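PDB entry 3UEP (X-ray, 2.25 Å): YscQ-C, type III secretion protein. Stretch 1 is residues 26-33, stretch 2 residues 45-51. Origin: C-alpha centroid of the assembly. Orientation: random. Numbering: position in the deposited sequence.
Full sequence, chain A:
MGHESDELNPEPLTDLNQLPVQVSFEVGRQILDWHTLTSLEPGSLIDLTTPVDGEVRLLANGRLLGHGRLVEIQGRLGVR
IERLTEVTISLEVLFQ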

ATOM      1  N   GLU A  26       2.123  -1.048  -1.671  1.00 24.85           N
ATOM      2  CA  GLU A  26       2.198  -0.457  -0.351  1.00 30.44           C
ATOM      3  C   GLU A  26       3.611  -0.488   0.191  1.00 35.59           C
ATOM      4  O   GLU A  26       4.328  -1.460  -0.016  1.00 32.70           O
ATOM      5  CB  GLU A  26       1.294  -1.225   0.617  1.00 32.12           C
ATOM      6  CG  GLU A  26      -0.168  -0.948   0.442  1.00 44.21           C
ATOM      7  CD  GLU A  26      -1.030  -1.671   1.474  1.00 48.52           C
ATOM      8  OE1 GLU A  26      -0.508  -2.554   2.194  1.00 50.31           O
ATOM      9  OE2 GLU A  26      -2.233  -1.346   1.562  1.00 49.89           O
ATOM     10  N   VAL A  27       3.996   0.559   0.921  1.00 34.62           N
ATOM     11  CA  VAL A  27       5.312   0.597   1.550  1.00 36.05           C
ATOM     12  C   VAL A  27       5.203   0.889   3.039  1.00 30.27           C
ATOM     13  O   VAL A  27       4.264   1.531   3.488  1.00 26.26           O
ATOM     14  CB  VAL A  27       6.208   1.679   0.929  1.00 30.65           C
ATOM     15  CG1 VAL A  27       6.501   1.344  -0.498  1.00 44.93           C
ATOM     16  CG2 VAL A  27       5.515   3.032   1.019  1.00 29.05           C
ATOM     17  N   GLY A  28       6.178   0.421   3.802  1.00 62.97           N
ATOM     18  CA  GLY A  28       6.309   0.864   5.167  1.00 58.09           C
ATOM     19  C   GLY A  28       5.498   0.085   6.173  1.00 58.42           C
ATOM     20  O   GLY A  28       4.757  -0.847   5.817  1.00 54.16           O
ATOM     21  N   ARG A  29       5.660   0.488   7.437  1.00 54.21           N
ATOM     22  CA  ARG A  29       5.082  -0.195   8.590  1.00 56.54           C
ATOM     23  C   ARG A  29       3.600  -0.399   8.405  1.00 57.69           C
ATOM     24  O   ARG A  29       2.968   0.201   7.529  1.00 60.20           O
ATOM     25  CB  ARG A  29       5.187   0.686   9.848  1.00 51.06           C
ATOM     26  CG  ARG A  29       4.323   1.959   9.752  1.00 53.13           C
ATOM     27  CD  ARG A  29       4.954   3.134  10.461  1.00 51.61           C
ATOM     28  NE  ARG A  29       5.062   2.863  11.886  1.00 61.53           N
ATOM     29  CZ  ARG A  29       5.704   3.636  12.752  1.00 74.37           C
ATOM     30  NH1 ARG A  29       6.310   4.746  12.341  1.00 76.76           N
ATOM     31  NH2 ARG A  29       5.740   3.293  14.035  1.00 83.11           N
ATOM     32  N   GLN A  30       3.035  -1.227   9.262  1.00 63.81           N
ATOM     33  CA  GLN A  30       1.620  -1.512   9.167  1.00 66.47           C
ATOM     34  C   GLN A  30       0.945  -1.293  10.513  1.00 66.71           C
ATOM     35  O   GLN A  30      -0.240  -1.597  10.658  1.00 78.43           O
ATOM     36  CB  GLN A  30       1.396  -2.938   8.641  1.00 68.61           C
ATOM     37  CG  GLN A  30       2.109  -3.246   7.296  1.00 47.02           C
ATOM     38  CD  GLN A  30       1.809  -4.655   6.777  1.00 65.71           C
ATOM     39  OE1 GLN A  30       0.729  -4.915   6.234  1.00 64.94           O
ATOM     40  NE2 GLN A  30       2.764  -5.573   6.954  1.00 57.48           N
ATOM     41  N   ILE A  31       1.685  -0.752  11.491  1.00 52.46           N
ATOM     42  CA  ILE A  31       1.108  -0.523  12.823  1.00 58.32           C
ATOM     43  C   ILE A  31       1.363   0.863  13.421  1.00 67.85           C
ATOM     44  O   ILE A  31       2.507   1.235  13.675  1.00 81.31           O
ATOM     45  CB  ILE A  31       1.561  -1.584  13.868  1.00 44.98           C
ATOM     46  CG1 ILE A  31       1.193  -3.002  13.423  1.00 53.15           C
ATOM     47  CG2 ILE A  31       0.897  -1.312  15.201  1.00 40.08           C
ATOM     48  CD1 ILE A  31      -0.307  -3.296  13.496  1.00 52.66           C
ATOM     49  N   LEU A  32       0.287   1.614  13.651  1.00 56.09           N
ATOM     50  CA  LEU A  32       0.332   2.807  14.500  1.00 41.70           C
ATOM     51  C   LEU A  32      -0.692   2.638  15.620  1.00 39.78           C
ATOM     52  O   LEU A  32      -1.820   2.201  15.371  1.00 34.97           O
ATOM     53  CB  LEU A  32      -0.014   4.066  13.698  1.00 37.22           C
ATOM     54  CG  LEU A  32       0.935   4.458  12.558  1.00 40.30           C
ATOM     55  CD1 LEU A  32       0.454   5.706  11.851  1.00 40.54           C
ATOM     56  CD2 LEU A  32       2.324   4.663  13.080  1.00 34.11           C
ATOM     57  N   ASP A  33      -0.329   2.972  16.852  1.00 30.02           N
ATOM     58  CA  ASP A  33      -1.347   2.977  17.897  1.00 29.77           C
ATOM     59  C   ASP A  33      -2.310   4.153  17.743  1.00 26.73           C
ATOM     60  O   ASP A  33      -2.115   5.019  16.899  1.00 37.17           O
ATOM     61  CB  ASP A  33      -0.739   2.900  19.309  1.00 34.69           C
ATOM     62  CG  ASP A  33      -0.001   4.165  19.719  1.00 37.69           C
ATOM     63  OD1 ASP A  33       0.639   4.135  20.788  1.00 45.08           O
ATOM     64  OD2 ASP A  33      -0.058   5.183  18.997  1.00 38.00           O
TER
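Stretch 2 45-51: LIDLTTP

Stretch 2 lies on stretch 1 as a small, mixed contact in which two hydrogen bonds from Arg29 to backbone carbonyls are flanked by two apolar side-chain pairs, burying 342 Å² summed over both sides. The end-to-end directions, taken from CA 27 to 32 and CA 46 to 50, differ by 130°, so the segments run in broadly opposed senses but well short of antiparallel. Stretch 2 enters as a strand from Leu45, and the chain turns a corner at Thr49 and Thr50; Thr49 has positive phi and psi (59/42).

The nearest CA atoms across the stretches are those of Gly28 and Leu48, 4.4 Å apart. Gly28 CA lies 3.2 Å from Leu48 O, and an idealised CB on Gly28 would fall 2.8 Å from Leu48 CB, a clash. Its phi/psi of 87/178 would also jam a CB against the preceding carbonyl O, so local conformation and packing both call for glycine. Immediately after it, Arg29 N donates a hydrogen bond to Leu48 O at 2.9 Å, with an N-H...O angle of 138°.

The Arg29 side chain supplies the second bond. Its CA-to-CB bond points sideways, yet its end comes nearer to stretch 2, and Arg29 NH1 donates to Asp47 O at 2.7 Å, again at 138°. This acceptor lies at the guanidinium edge, near its plane, whereas Thr49 OG1 sits over one face, 4.0 Å from Arg29 CZ. Arg29 NH1 is also 3.9 Å from Ile46 CG2.

Two apolar side-chain pairs add to the contact. Val27 CG2 meets Leu48 CD1 at 3.7 Å, and the looser pair, Leu32 CD1 and Ile46 CD1, is separated by 4.2 Å; all four residues are buried. In the latter pair, both CA-to-CB bonds point toward the opposing stretch.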

ATOM      1  N   LEU A  45       4.977  14.132  10.389  1.00 24.59           N
ATOM      2  CA  LEU A  45       5.911  13.258   9.676  1.00 23.32           C
ATOM      3  C   LEU A  45       5.868  11.862  10.257  1.00 34.84           C
ATOM      4  O   LEU A  45       5.797  11.682  11.476  1.00 38.08           O
ATOM      5  CB  LEU A  45       7.340  13.783   9.773  1.00 23.88           C
ATOM      6  CG  LEU A  45       7.553  15.184   9.226  1.00 27.50           C
ATOM      7  CD1 LEU A  45       8.811  15.860   9.801  1.00 21.92           C
ATOM      8  CD2 LEU A  45       7.601  15.096   7.724  1.00 27.66           C
ATOM      9  N   ILE A  46       5.887  10.869   9.376  1.00 34.99           N
ATOM     10  CA  ILE A  46       5.866   9.493   9.812  1.00 30.76           C
ATOM     11  C   ILE A  46       7.051   8.791   9.208  1.00 32.19           C
ATOM     12  O   ILE A  46       7.277   8.846   7.995  1.00 32.39           O
ATOM     13  CB  ILE A  46       4.609   8.742   9.365  1.00 28.21           C
ATOM     14  CG1 ILE A  46       3.360   9.410   9.923  1.00 20.39           C
ATOM     15  CG2 ILE A  46       4.664   7.282   9.827  1.00 22.58           C
ATOM     16  CD1 ILE A  46       2.049   8.727   9.419  1.00 24.04           C
ATOM     17  N   ASP A  47       7.822   8.149  10.072  1.00 30.15           N
ATOM     18  CA  ASP A  47       8.880   7.291   9.612  1.00 39.64           C
ATOM     19  C   ASP A  47       8.223   5.961   9.229  1.00 46.82           C
ATOM     20  O   ASP A  47       7.471   5.391  10.026  1.00 43.62           O
ATOM     21  CB  ASP A  47       9.879   7.096  10.738  1.00 45.31           C
ATOM     22  CG  ASP A  47      11.015   6.209  10.343  1.00 46.47           C
ATOM     23  OD1 ASP A  47      11.614   6.466   9.284  1.00 55.51           O
ATOM     24  OD2 ASP A  47      11.287   5.247  11.086  1.00 53.40           O
ATOM     25  N   LEU A  48       8.487   5.485   8.013  1.00 40.59           N
ATOM     26  CA  LEU A  48       7.865   4.264   7.508  1.00 42.87           C
ATOM     27  C   LEU A  48       8.624   3.000   7.915  1.00 51.04           C
ATOM     28  O   LEU A  48       8.247   1.894   7.525  1.00 54.87           O
ATOM     29  CB  LEU A  48       7.738   4.316   5.981  1.00 43.60           C
ATOM     30  CG  LEU A  48       6.791   5.361   5.383  1.00 48.86           C
ATOM     31  CD1 LEU A  48       6.630   5.138   3.899  1.00 45.48           C
ATOM     32  CD2 LEU A  48       5.438   5.286   6.049  1.00 56.82           C
ATOM     33  N   THR A  49       9.696   3.168   8.689  1.00 81.69           N
ATOM     34  CA  THR A  49      10.496   2.042   9.171  1.00 69.12           C
ATOM     35  C   THR A  49      11.063   1.219   8.019  1.00 66.98           C
ATOM     36  O   THR A  49      11.050  -0.007   8.060  1.00 76.36           O
ATOM     37  CB  THR A  49       9.675   1.114  10.098  1.00 67.34           C
ATOM     38  OG1 THR A  49       8.860   1.901  10.973  1.00 73.44           O
ATOM     39  CG2 THR A  49      10.585   0.229  10.928  1.00 62.93           C
ATOM     40  N   THR A  50      11.550   1.896   6.987  1.00 68.46           N
ATOM     41  CA  THR A  50      12.193   1.225   5.854  1.00 70.42           C
ATOM     42  C   THR A  50      13.136   2.200   5.155  1.00 69.69           C
ATOM     43  O   THR A  50      12.917   3.410   5.201  1.00 67.52           O
ATOM     44  CB  THR A  50      11.167   0.676   4.815  1.00 95.40           C
ATOM     45  OG1 THR A  50      10.241   1.707   4.443  1.00 95.05           O
ATOM     46  CG2 THR A  50      10.402  -0.525   5.374  1.00 94.60           C
ATOM     47  N   PRO A  51      14.190   1.682   4.499  1.00 72.47           N
ATOM     48  CA  PRO A  51      15.108   2.579   3.786  1.00 67.30           C
ATOM     49  C   PRO A  51      14.390   3.249   2.615  1.00 69.53           C
ATOM     50  O   PRO A  51      13.201   2.982   2.400  1.00 71.95           O
ATOM     51  CB  PRO A  51      16.206   1.634   3.274  1.00 68.43           C
ATOM     52  CG  PRO A  51      16.038   0.359   4.045  1.00 71.54           C
ATOM     53  CD  PRO A  51      14.575   0.267   4.349  1.00 74.14           C
TER